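Local coordinates for N utilization substance protein B (Aquifex aeolicus, PDB 3R2C), which probably acts in transcription antitermination of ribosomal RNA genes, binding the boxA antiterminator sequence, at residues A[6-11]-A[97-102]; A[27-32]-A[42-47]; A[59-64]-A[87-92]. All coordinates share one frame; numbering follows the deposited sequence. Where two conformers were deposited one is given.

Contact 1: A[6-11]-A[97-102]; sequences GARDTA and SKEPGR. With nucleotides of chain E.
Arg8 and Glu99 meet at the RNA-binding surface of NusB, where helix 3-21 faces the start of helix 100-114, and the two nucleotides bound there show how one charged network can serve both protein and RNA. Glu99 occupies the N-cap position of helix 100-114, and Ser97 OG closes an ST turn by accepting from Glu99 N. Arg8 runs extended to a guanidinium whose NH2 bonds Glu99 OE2 at 3.2 Å, nearly straight at 164°, and whose NH1 reaches O6 of guanosine G1 of chain E at 2.9 Å. Glu99 OE2 receives Arg8 through its anti lone pair, the two planes being 53° apart, while Glu99 OE1 is met from above the carboxylate plane by Arg102 NH1 at 3.0 Å. The Arg102 guanidinium lies between two bases of chain E, with C8 of guanosine G1 over one face and C5 of cytidine C3 over the other; its NH2 adds a weak bond to O2' of G1. Replacing Arg102 by alanine removes the group between the bases, and is likely to leave Glu99 OE1 without this mate and a gap between guanine and cytosine. Gly101 leaves room for the cytidine ribose. Within the protein, Arg8 also forms salt bridges with Asp106 on helix 100-114 and Glu91 on helix 79-94, and its side chain packs on Val103, so three helices converge on this one arginine.

Contact 2: A[27-32]-A[42-47]; sequences ELFKEV and DAYEYA. With ACT (acetate ion), chain K.
Phe29 and Ala47 bring the backbones nearest each other across segments 27-32 and 42-47, their CA atoms 8.8 Å apart, a spacing that leaves room for an aromatic side chain between the helices. The segments belong to helix 25-36 and helix 41-56, consecutive helices of the all-helical NusB fold, and an edge-to-face aromatic pair joins them. Phe29 is the inserted group: with CG anti to the backbone N (chi1 -176°), its ring is directed at helix 41-56. One edge of the ring is turned toward the face of Tyr44, the centroids lying 5.4 Å apart and the planes inclined at 67°, so the T shape is a tilted one. Phe29 CE2 approaches Tyr44 CE2 at 3.7 Å, with Tyr44 CZ a little farther off. Further round the same rim, Phe29 CE1 rests against Ala47 CB at 3.8 Å; the small methyl lets the phenyl ring come close to the helix backbone. Tyr44 forms the more accessible side of the contact, and its phenol bends across toward helix 25-36, whereas Phe29 and Ala47 are buried. No hydrogen bond crosses between the segments, which are held by ring and methyl packing. Helix 3-21 completes the cluster, Thr10 touching Phe29, Val32 and Ala47, and Val51 of helix 41-56 adds to the packing on Phe29. On the outer side of helix 25-36, Lys30 NZ donates to an acetate ion probably taken up from the crystallisation liquor. The polar backbone also borders the phenyl ring: Tyr44 O lies near the ring plane, 3.7 Å from Phe29 CZ.

Contact 3: A[59-64]-A[87-92]; sequences EEIDSI and LGVAEL
Ile61 and Val89 form the centre of an apolar helix-helix packing contact in the interior of the NusB fold, between the short helix 58-66 and helix 79-94. The axes of the two segments approach to 9.8 Å and cross at 107°, so the helices lie almost at right angles and touch over a small patch. The CA atoms of Ile61 and Val89 are 6.5 Å apart, and the two branched side chains lie alongside one another, pointing opposite ways. Both branches of Ile61 meet the same methyl: CG1 lies 3.9 Å from Val89 CG1, and CG2 lies 4.0 Å from it. That shared methyl is the Val89 branch placed opposite the backbone N (chi1 168°), which brings it against the isoleucine. Beyond it, Ile61 CD1 extends to Ala90 CB at 4.0 Å, while Ile64, one turn along, makes a looser approach through CD1 to Val89 CG1. Neighbouring helices fill in the surroundings: Leu127 and Ile130 of helix 117-137 pack on Val89, and Thr53 and Ala54 of helix 41-56 on Ala90, while Phe94, farther along helix 79-94 itself, packs on Ile61 and Ile64. A salt bridge from Asp62 to Arg86 ties the same two helices beside the patch. With only aliphatic carbons meeting between the segments, the contact probably rests on shape and the exclusion of water, with no directional bond across it.

In the fold
The three contacts illustrate how a small helical protein can link its RNA-binding face to its interior. Contact 1 joins the ends of a long loop in the chain, and contacts 2 and 3 are nested within that loop, one after the other. The centre of contact 1 lies about 14 Å from each of the other two centres, which are about 19 Å apart. Helix 3-21 packs Ala7 and Thr10 against contact 2. Glu91 ties the helix 79-94 segment of contact 3 to Arg8 of contact 1 and, through a probable and unusually short bond to Tyr46, to the segment 42-47 of contact 2, so that Arg8, which bonds a guanine, is held by helix 79-94.

Contact 1: A[6-11]-A[97-102]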
loop_
_atom_site.group_PDB
_atom_site.type_symbol
_atom_site.label_atom_id
_atom_site.label_comp_id
_atom_site.label_asym_id
_atom_site.label_seq_id
_atom_site.Cartn_x
_atom_site.Cartn_y
_atom_site.Cartn_z
ATOM N N GLY A 6 5.348 1.570 14.232
ATOM C CA GLY A 6 5.618 0.316 13.549
ATOM C C GLY A 6 4.335 -0.399 13.147
ATOM O O GLY A 6 4.262 -1.003 12.078
ATOM N N ALA A 7 3.317 -0.334 13.994
ATOM C CA ALA A 7 2.049 -1.019 13.699
ATOM C C ALA A 7 1.359 -0.393 12.484
ATOM O O ALA A 7 0.745 -1.093 11.679
ATOM C CB ALA A 7 1.131 -0.966 14.907
ATOM N N ARG A 8 1.464 0.927 12.360
ATOM C CA ARG A 8 0.930 1.633 11.193
ATOM C C ARG A 8 1.675 1.249 9.913
ATOM O O ARG A 8 1.062 1.113 8.852
ATOM C CB ARG A 8 0.988 3.146 11.422
ATOM C CG ARG A 8 -0.024 3.589 12.464
ATOM C CD ARG A 8 0.206 5.030 12.943
ATOM N NE ARG A 8 -0.663 5.324 14.085
ATOM C CZ ARG A 8 -0.253 5.842 15.240
ATOM N NH1 ARG A 8 1.028 6.188 15.414
ATOM N NH2 ARG A 8 -1.128 6.039 16.216
ATOM N N ASP A 9 2.988 1.062 10.003
ATOM C CA ASP A 9 3.729 0.569 8.845
ATOM C C ASP A 9 3.246 -0.836 8.428
ATOM O O ASP A 9 3.015 -1.107 7.243
ATOM C CB ASP A 9 5.234 0.549 9.122
ATOM C CG ASP A 9 6.026 -0.100 7.981
ATOM O OD1 ASP A 9 6.240 0.569 6.947
ATOM O OD2 ASP A 9 6.418 -1.283 8.102
ATOM N N THR A 10 3.075 -1.727 9.399
ATOM C CA THR A 10 2.555 -3.064 9.099
ATOM C C THR A 10 1.196 -2.988 8.415
ATOM O O THR A 10 0.969 -3.634 7.389
ATOM C CB THR A 10 2.429 -3.898 10.385
ATOM O OG1 THR A 10 3.734 -4.074 10.951
ATOM C CG2 THR A 10 1.802 -5.256 10.100
ATOM N N ALA A 11 0.293 -2.201 8.991
ATOM C CA ALA A 11 -1.064 -2.095 8.483
ATOM C C ALA A 11 -1.061 -1.492 7.075
ATOM O O ALA A 11 -1.786 -1.963 6.188
ATOM C CB ALA A 11 -1.920 -1.241 9.422
ATOM N N SER A 97 -9.148 8.295 17.111
ATOM C CA SER A 97 -7.844 8.448 17.740
ATOM C C SER A 97 -7.823 9.630 18.698
ATOM O O SER A 97 -8.320 10.716 18.378
ATOM C CB SER A 97 -6.751 8.666 16.692
ATOM O OG SER A 97 -5.547 9.096 17.315
ATOM N N LYS A 98 -7.210 9.428 19.857
ATOM C CA LYS A 98 -7.038 10.522 20.808
ATOM C C LYS A 98 -5.691 11.216 20.638
ATOM O O LYS A 98 -5.403 12.190 21.331
ATOM C CB LYS A 98 -7.214 10.015 22.244
ATOM C CG LYS A 98 -8.636 9.534 22.546
ATOM C CD LYS A 98 -9.664 10.599 22.161
ATOM C CE LYS A 98 -11.097 10.103 22.305
ATOM N NZ LYS A 98 -11.619 10.233 23.695
ATOM N N GLU A 99 -4.868 10.724 19.714
ATOM C CA GLU A 99 -3.584 11.367 19.420
ATOM C C GLU A 99 -3.466 11.661 17.925
ATOM O O GLU A 99 -2.577 11.141 17.255
ATOM C CB GLU A 99 -2.417 10.489 19.901
ATOM C CG GLU A 99 -2.367 9.083 19.298
ATOM C CD GLU A 99 -1.192 8.257 19.827
ATOM O OE1 GLU A 99 -0.700 8.550 20.942
ATOM O OE2 GLU A 99 -0.753 7.317 19.126
ATOM N N PRO A 100 -4.369 12.506 17.396
ATOM C CA PRO A 100 -4.474 12.648 15.937
ATOM C C PRO A 100 -3.192 13.164 15.298
ATOM O O PRO A 100 -2.838 12.716 14.211
ATOM C CB PRO A 100 -5.629 13.646 15.758
ATOM C CG PRO A 100 -5.744 14.352 17.093
ATOM C CD PRO A 100 -5.393 13.302 18.098
ATOM N N GLY A 101 -2.482 14.063 15.971
ATOM C CA GLY A 101 -1.274 14.620 15.391
ATOM C C GLY A 101 -0.243 13.546 15.140
ATOM O O GLY A 101 0.507 13.620 14.177
ATOM N N ARG A 102 -0.196 12.533 16.000
ATOM C CA ARG A 102 0.777 11.462 15.815
ATOM C C ARG A 102 0.374 10.567 14.664
ATOM O O ARG A 102 1.224 10.036 13.963
ATOM C CB ARG A 102 0.925 10.632 17.076
ATOM C CG ARG A 102 1.797 11.298 18.108
ATOM C CD ARG A 102 1.715 10.577 19.427
ATOM N NE ARG A 102 2.543 11.227 20.436
ATOM C CZ ARG A 102 2.414 11.026 21.740
ATOM N NH1 ARG A 102 1.481 10.205 22.195
ATOM N NH2 ARG A 102 3.214 11.653 22.586
ATOM P P C E 3 5.295 16.073 19.420
ATOM O OP1 C E 3 5.436 16.937 20.613
ATOM O OP2 C E 3 5.394 14.598 19.587
ATOM O "O5'" C E 3 3.958 16.431 18.652
ATOM C "C5'" C E 3 3.684 15.847 17.395
ATOM C "C4'" C E 3 2.211 15.841 17.106
ATOM O "O4'" C E 3 1.562 14.852 17.959
ATOM C "C3'" C E 3 1.495 17.165 17.366
ATOM O "O3'" C E 3 0.451 17.312 16.414
ATOM C "C2'" C E 3 0.893 16.942 18.752
ATOM O "O2'" C E 3 -0.220 17.757 19.046
ATOM C "C1'" C E 3 0.511 15.470 18.668
ATOM N N1 C E 3 0.360 14.803 19.971
ATOM C C2 C E 3 -0.817 14.086 20.207
ATOM O O2 C E 3 -1.681 14.022 19.315
ATOM N N3 C E 3 -0.981 13.466 21.401
ATOM C C4 C E 3 -0.032 13.551 22.335
ATOM N N4 C E 3 -0.253 12.918 23.492
ATOM C C5 C E 3 1.174 14.280 22.122
ATOM C C6 C E 3 1.327 14.883 20.937
ATOM O "O5'" G E 1 7.909 8.592 23.353
ATOM C "C5'" G E 1 9.097 8.610 22.569
ATOM C "C4'" G E 1 8.976 9.558 21.404
ATOM O "O4'" G E 1 7.989 9.040 20.463
ATOM C "C3'" G E 1 8.500 10.963 21.751
ATOM O "O3'" G E 1 8.999 11.846 20.752
ATOM C "C2'" G E 1 6.983 10.811 21.604
ATOM O "O2'" G E 1 6.263 12.019 21.464
ATOM C "C1'" G E 1 6.922 9.955 20.339
ATOM N N9 G E 1 5.690 9.190 20.157
ATOM C C8 G E 1 4.796 8.611 21.031
ATOM N N7 G E 1 3.831 7.976 20.404
ATOM C C5 G E 1 4.115 8.141 19.055
ATOM C C6 G E 1 3.450 7.703 17.870
ATOM O O6 G E 1 2.420 7.047 17.784
ATOM N N1 G E 1 4.102 8.101 16.704
ATOM C C2 G E 1 5.253 8.848 16.686
ATOM N N2 G E 1 5.773 9.171 15.499
ATOM N N3 G E 1 5.868 9.269 17.772
ATOM C C4 G E 1 5.251 8.885 18.900
#

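Contact 2: A[27-32]-A[42-47]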
loop_
_atom_site.group_PDB
_atom_site.type_symbol
_atom_site.label_atom_id
_atom_site.label_comp_id
_atom_site.label_asym_id
_atom_site.label_seq_id
_atom_site.Cartn_x
_atom_site.Cartn_y
_atom_site.Cartn_z
ATOM N N GLU A 27 -4.688 -13.457 5.329
ATOM C CA GLU A 27 -3.511 -14.137 4.779
ATOM C C GLU A 27 -2.380 -13.153 4.424
ATOM O O GLU A 27 -1.191 -13.464 4.574
ATOM C CB GLU A 27 -3.911 -14.948 3.533
ATOM C CG GLU A 27 -4.608 -16.270 3.850
ATOM C CD GLU A 27 -5.272 -16.904 2.628
ATOM O OE1 GLU A 27 -4.738 -16.764 1.502
ATOM O OE2 GLU A 27 -6.332 -17.542 2.796
ATOM N N LEU A 28 -2.746 -11.983 3.913
ATOM C CA LEU A 28 -1.758 -10.943 3.620
ATOM C C LEU A 28 -1.119 -10.427 4.919
ATOM O O LEU A 28 0.075 -10.134 4.956
ATOM C CB LEU A 28 -2.390 -9.800 2.818
ATOM C CG LEU A 28 -2.870 -10.179 1.410
ATOM C CD1 LEU A 28 -3.618 -9.028 0.754
ATOM C CD2 LEU A 28 -1.697 -10.641 0.533
ATOM N N PHE A 29 -1.917 -10.330 5.982
ATOM C CA PHE A 29 -1.431 -9.890 7.285
ATOM C C PHE A 29 -0.407 -10.883 7.842
ATOM O O PHE A 29 0.634 -10.502 8.367
ATOM C CB PHE A 29 -2.605 -9.750 8.259
ATOM C CG PHE A 29 -2.218 -9.211 9.612
ATOM C CD1 PHE A 29 -1.996 -7.857 9.800
ATOM C CD2 PHE A 29 -2.096 -10.060 10.705
ATOM C CE1 PHE A 29 -1.637 -7.348 11.057
ATOM C CE2 PHE A 29 -1.744 -9.559 11.962
ATOM C CZ PHE A 29 -1.511 -8.196 12.130
ATOM N N LYS A 30 -0.710 -12.169 7.716
ATOM C CA LYS A 30 0.212 -13.211 8.134
ATOM C C LYS A 30 1.531 -13.091 7.359
ATOM O O LYS A 30 2.602 -13.207 7.951
ATOM C CB LYS A 30 -0.452 -14.591 7.961
ATOM C CG LYS A 30 0.440 -15.805 8.215
ATOM C CD LYS A 30 -0.186 -17.097 7.654
ATOM C CE LYS A 30 -1.268 -17.688 8.568
ATOM N NZ LYS A 30 -1.957 -18.869 7.950
ATOM N N GLU A 31 1.472 -12.825 6.051
ATOM C CA GLU A 31 2.694 -12.659 5.259
ATOM C C GLU A 31 3.564 -11.507 5.776
ATOM O O GLU A 31 4.784 -11.643 5.921
ATOM C CB GLU A 31 2.373 -12.389 3.786
ATOM C CG GLU A 31 1.972 -13.593 2.980
ATOM C CD GLU A 31 1.700 -13.240 1.516
ATOM O OE1 GLU A 31 2.021 -12.105 1.091
ATOM O OE2 GLU A 31 1.167 -14.099 0.795
ATOM N N VAL A 32 2.944 -10.360 6.032
ATOM C CA VAL A 32 3.713 -9.191 6.459
ATOM C C VAL A 32 4.326 -9.396 7.847
ATOM O O VAL A 32 5.473 -9.020 8.087
ATOM C CB VAL A 32 2.861 -7.904 6.421
ATOM C CG1 VAL A 32 3.639 -6.734 7.031
ATOM C CG2 VAL A 32 2.457 -7.587 4.978
ATOM N N ASP A 42 1.946 -6.026 21.596
ATOM C CA ASP A 42 1.430 -4.663 21.464
ATOM C C ASP A 42 1.268 -4.253 19.987
ATOM O O ASP A 42 0.187 -3.813 19.579
ATOM C CB ASP A 42 2.254 -3.631 22.270
ATOM C CG ASP A 42 3.765 -3.683 21.982
ATOM O OD1 ASP A 42 4.185 -4.261 20.962
ATOM O OD2 ASP A 42 4.548 -3.116 22.790
ATOM N N ALA A 43 2.312 -4.457 19.189
ATOM C CA ALA A 43 2.335 -3.981 17.808
ATOM C C ALA A 43 1.559 -4.919 16.889
ATOM O O ALA A 43 0.949 -4.487 15.902
ATOM C CB ALA A 43 3.772 -3.834 17.323
ATOM N N TYR A 44 1.597 -6.207 17.203
ATOM C CA TYR A 44 0.850 -7.202 16.447
ATOM C C TYR A 44 -0.661 -6.956 16.584
ATOM O O TYR A 44 -1.407 -6.957 15.596
ATOM C CB TYR A 44 1.195 -8.602 16.956
ATOM C CG TYR A 44 0.403 -9.706 16.296
ATOM C CD1 TYR A 44 -0.839 -10.088 16.791
ATOM C CD2 TYR A 44 0.894 -10.364 15.175
ATOM C CE1 TYR A 44 -1.569 -11.100 16.185
ATOM C CE2 TYR A 44 0.177 -11.374 14.566
ATOM C CZ TYR A 44 -1.057 -11.736 15.074
ATOM O OH TYR A 44 -1.779 -12.742 14.471
ATOM N N GLU A 45 -1.113 -6.739 17.810
ATOM C CA GLU A 45 -2.534 -6.562 18.056
ATOM C C GLU A 45 -3.031 -5.219 17.526
ATOM O O GLU A 45 -4.132 -5.140 16.987
ATOM C CB GLU A 45 -2.851 -6.732 19.546
ATOM C CG GLU A 45 -2.763 -8.202 19.966
ATOM C CD GLU A 45 -3.419 -8.488 21.300
ATOM O OE1 GLU A 45 -3.837 -7.530 21.987
ATOM O OE2 GLU A 45 -3.514 -9.681 21.659
ATOM N N TYR A 46 -2.222 -4.173 17.642
ATOM C CA TYR A 46 -2.653 -2.875 17.135
ATOM C C TYR A 46 -2.699 -2.879 15.596
ATOM O O TYR A 46 -3.647 -2.371 15.005
ATOM C CB TYR A 46 -1.759 -1.744 17.646
ATOM C CG TYR A 46 -2.438 -0.396 17.527
ATOM C CD1 TYR A 46 -3.491 -0.064 18.369
ATOM C CD2 TYR A 46 -2.056 0.530 16.550
ATOM C CE1 TYR A 46 -4.135 1.150 18.271
ATOM C CE2 TYR A 46 -2.699 1.761 16.441
ATOM C CZ TYR A 46 -3.740 2.061 17.314
ATOM O OH TYR A 46 -4.411 3.264 17.240
ATOM N N ALA A 47 -1.673 -3.443 14.959
ATOM C CA ALA A 47 -1.674 -3.618 13.507
ATOM C C ALA A 47 -2.904 -4.403 13.046
ATOM O O ALA A 47 -3.538 -4.051 12.042
ATOM C CB ALA A 47 -0.403 -4.337 13.052
HETATM C C ACT K . -5.272 -16.827 7.746
HETATM O O ACT K . -6.141 -17.159 6.900
HETATM O OXT ACT K . -4.139 -17.335 7.598
HETATM C CH3 ACT K . -5.564 -15.878 8.876
#

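Contact 3: A[59-64]-A[87-92]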
loop_
_atom_site.group_PDB
_atom_site.type_symbol
_atom_site.label_atom_id
_atom_site.label_comp_id
_atom_site.label_asym_id
_atom_site.label_seq_id
_atom_site.Cartn_x
_atom_site.Cartn_y
_atom_site.Cartn_z
ATOM N N GLU A 59 -15.661 0.542 2.177
ATOM C CA GLU A 59 -16.528 1.297 1.280
ATOM C C GLU A 59 -16.808 2.695 1.816
ATOM O O GLU A 59 -16.801 3.659 1.059
ATOM C CB GLU A 59 -17.865 0.571 1.036
ATOM C CG GLU A 59 -17.705 -0.774 0.318
ATOM C CD GLU A 59 -17.834 -0.649 -1.179
ATOM O OE1 GLU A 59 -16.847 -0.230 -1.826
ATOM O OE2 GLU A 59 -18.926 -0.969 -1.707
ATOM N N GLU A 60 -17.081 2.807 3.112
ATOM C CA GLU A 60 -17.353 4.119 3.691
ATOM C C GLU A 60 -16.072 4.960 3.707
ATOM O O GLU A 60 -16.099 6.162 3.488
ATOM C CB GLU A 60 -17.908 3.995 5.111
ATOM C CG GLU A 60 -18.340 5.324 5.696
ATOM C CD GLU A 60 -19.055 5.191 7.034
ATOM O OE1 GLU A 60 -19.209 4.054 7.542
ATOM O OE2 GLU A 60 -19.461 6.242 7.577
ATOM N N ILE A 61 -14.940 4.325 3.964
ATOM C CA ILE A 61 -13.661 5.050 3.988
ATOM C C ILE A 61 -13.374 5.662 2.602
ATOM O O ILE A 61 -13.019 6.827 2.479
ATOM C CB ILE A 61 -12.518 4.110 4.435
ATOM C CG1 ILE A 61 -12.640 3.853 5.947
ATOM C CG2 ILE A 61 -11.151 4.702 4.085
ATOM C CD1 ILE A 61 -11.749 2.737 6.473
ATOM N N ASP A 62 -13.576 4.875 1.555
ATOM C CA ASP A 62 -13.334 5.348 0.197
ATOM C C ASP A 62 -14.280 6.509 -0.160
ATOM O O ASP A 62 -13.896 7.451 -0.840
ATOM C CB ASP A 62 -13.490 4.181 -0.798
ATOM C CG ASP A 62 -12.267 3.237 -0.792
ATOM O OD1 ASP A 62 -11.336 3.457 0.020
ATOM O OD2 ASP A 62 -12.233 2.270 -1.590
ATOM N N SER A 63 -15.522 6.421 0.291
ATOM C CA SER A 63 -16.492 7.494 0.063
ATOM C C SER A 63 -16.085 8.779 0.790
ATOM O O SER A 63 -16.186 9.885 0.248
ATOM C CB SER A 63 -17.871 7.042 0.538
ATOM O OG SER A 63 -18.804 8.094 0.453
ATOM N N ILE A 64 -15.645 8.640 2.034
ATOM C CA ILE A 64 -15.208 9.804 2.804
ATOM C C ILE A 64 -14.032 10.486 2.108
ATOM O O ILE A 64 -13.982 11.702 1.990
ATOM C CB ILE A 64 -14.800 9.399 4.220
ATOM C CG1 ILE A 64 -16.059 9.071 5.032
ATOM C CG2 ILE A 64 -13.972 10.510 4.871
ATOM C CD1 ILE A 64 -15.789 8.283 6.279
ATOM N N LEU A 87 -5.755 4.189 5.682
ATOM C CA LEU A 87 -5.289 3.885 7.021
ATOM C C LEU A 87 -5.516 5.086 7.945
ATOM O O LEU A 87 -5.966 4.931 9.088
ATOM C CB LEU A 87 -3.807 3.501 6.972
ATOM C CG LEU A 87 -3.155 3.200 8.324
ATOM C CD1 LEU A 87 -3.879 2.055 9.027
ATOM C CD2 LEU A 87 -1.663 2.878 8.135
ATOM N N GLY A 88 -5.200 6.286 7.455
ATOM C CA GLY A 88 -5.380 7.502 8.238
ATOM C C GLY A 88 -6.843 7.676 8.623
ATOM O O GLY A 88 -7.169 8.015 9.753
ATOM N N VAL A 89 -7.742 7.425 7.689
ATOM C CA VAL A 89 -9.164 7.604 7.976
ATOM C C VAL A 89 -9.642 6.562 8.990
ATOM O O VAL A 89 -10.396 6.879 9.903
ATOM C CB VAL A 89 -10.010 7.541 6.694
ATOM C CG1 VAL A 89 -11.521 7.420 7.034
ATOM C CG2 VAL A 89 -9.738 8.770 5.838
ATOM N N ALA A 90 -9.209 5.316 8.816
ATOM C CA ALA A 90 -9.586 4.247 9.731
ATOM C C ALA A 90 -9.192 4.611 11.168
ATOM O O ALA A 90 -9.979 4.419 12.098
ATOM C CB ALA A 90 -8.937 2.924 9.319
ATOM N N GLU A 91 -7.990 5.140 11.364
ATOM C CA GLU A 91 -7.553 5.434 12.734
ATOM C C GLU A 91 -8.168 6.715 13.297
ATOM O O GLU A 91 -8.608 6.747 14.448
ATOM C CB GLU A 91 -6.023 5.528 12.850
ATOM C CG GLU A 91 -5.590 5.462 14.318
ATOM C CD GLU A 91 -4.113 5.200 14.500
ATOM O OE1 GLU A 91 -3.372 5.223 13.493
ATOM O OE2 GLU A 91 -3.694 4.973 15.658
ATOM N N LEU A 92 -8.188 7.774 12.500
ATOM C CA LEU A 92 -8.656 9.073 12.988
ATOM C C LEU A 92 -10.154 9.045 13.247
ATOM O O LEU A 92 -10.642 9.633 14.199
ATOM C CB LEU A 92 -8.352 10.168 11.964
ATOM C CG LEU A 92 -6.870 10.544 11.886
ATOM C CD1 LEU A 92 -6.635 11.484 10.701
ATOM C CD2 LEU A 92 -6.383 11.170 13.201
#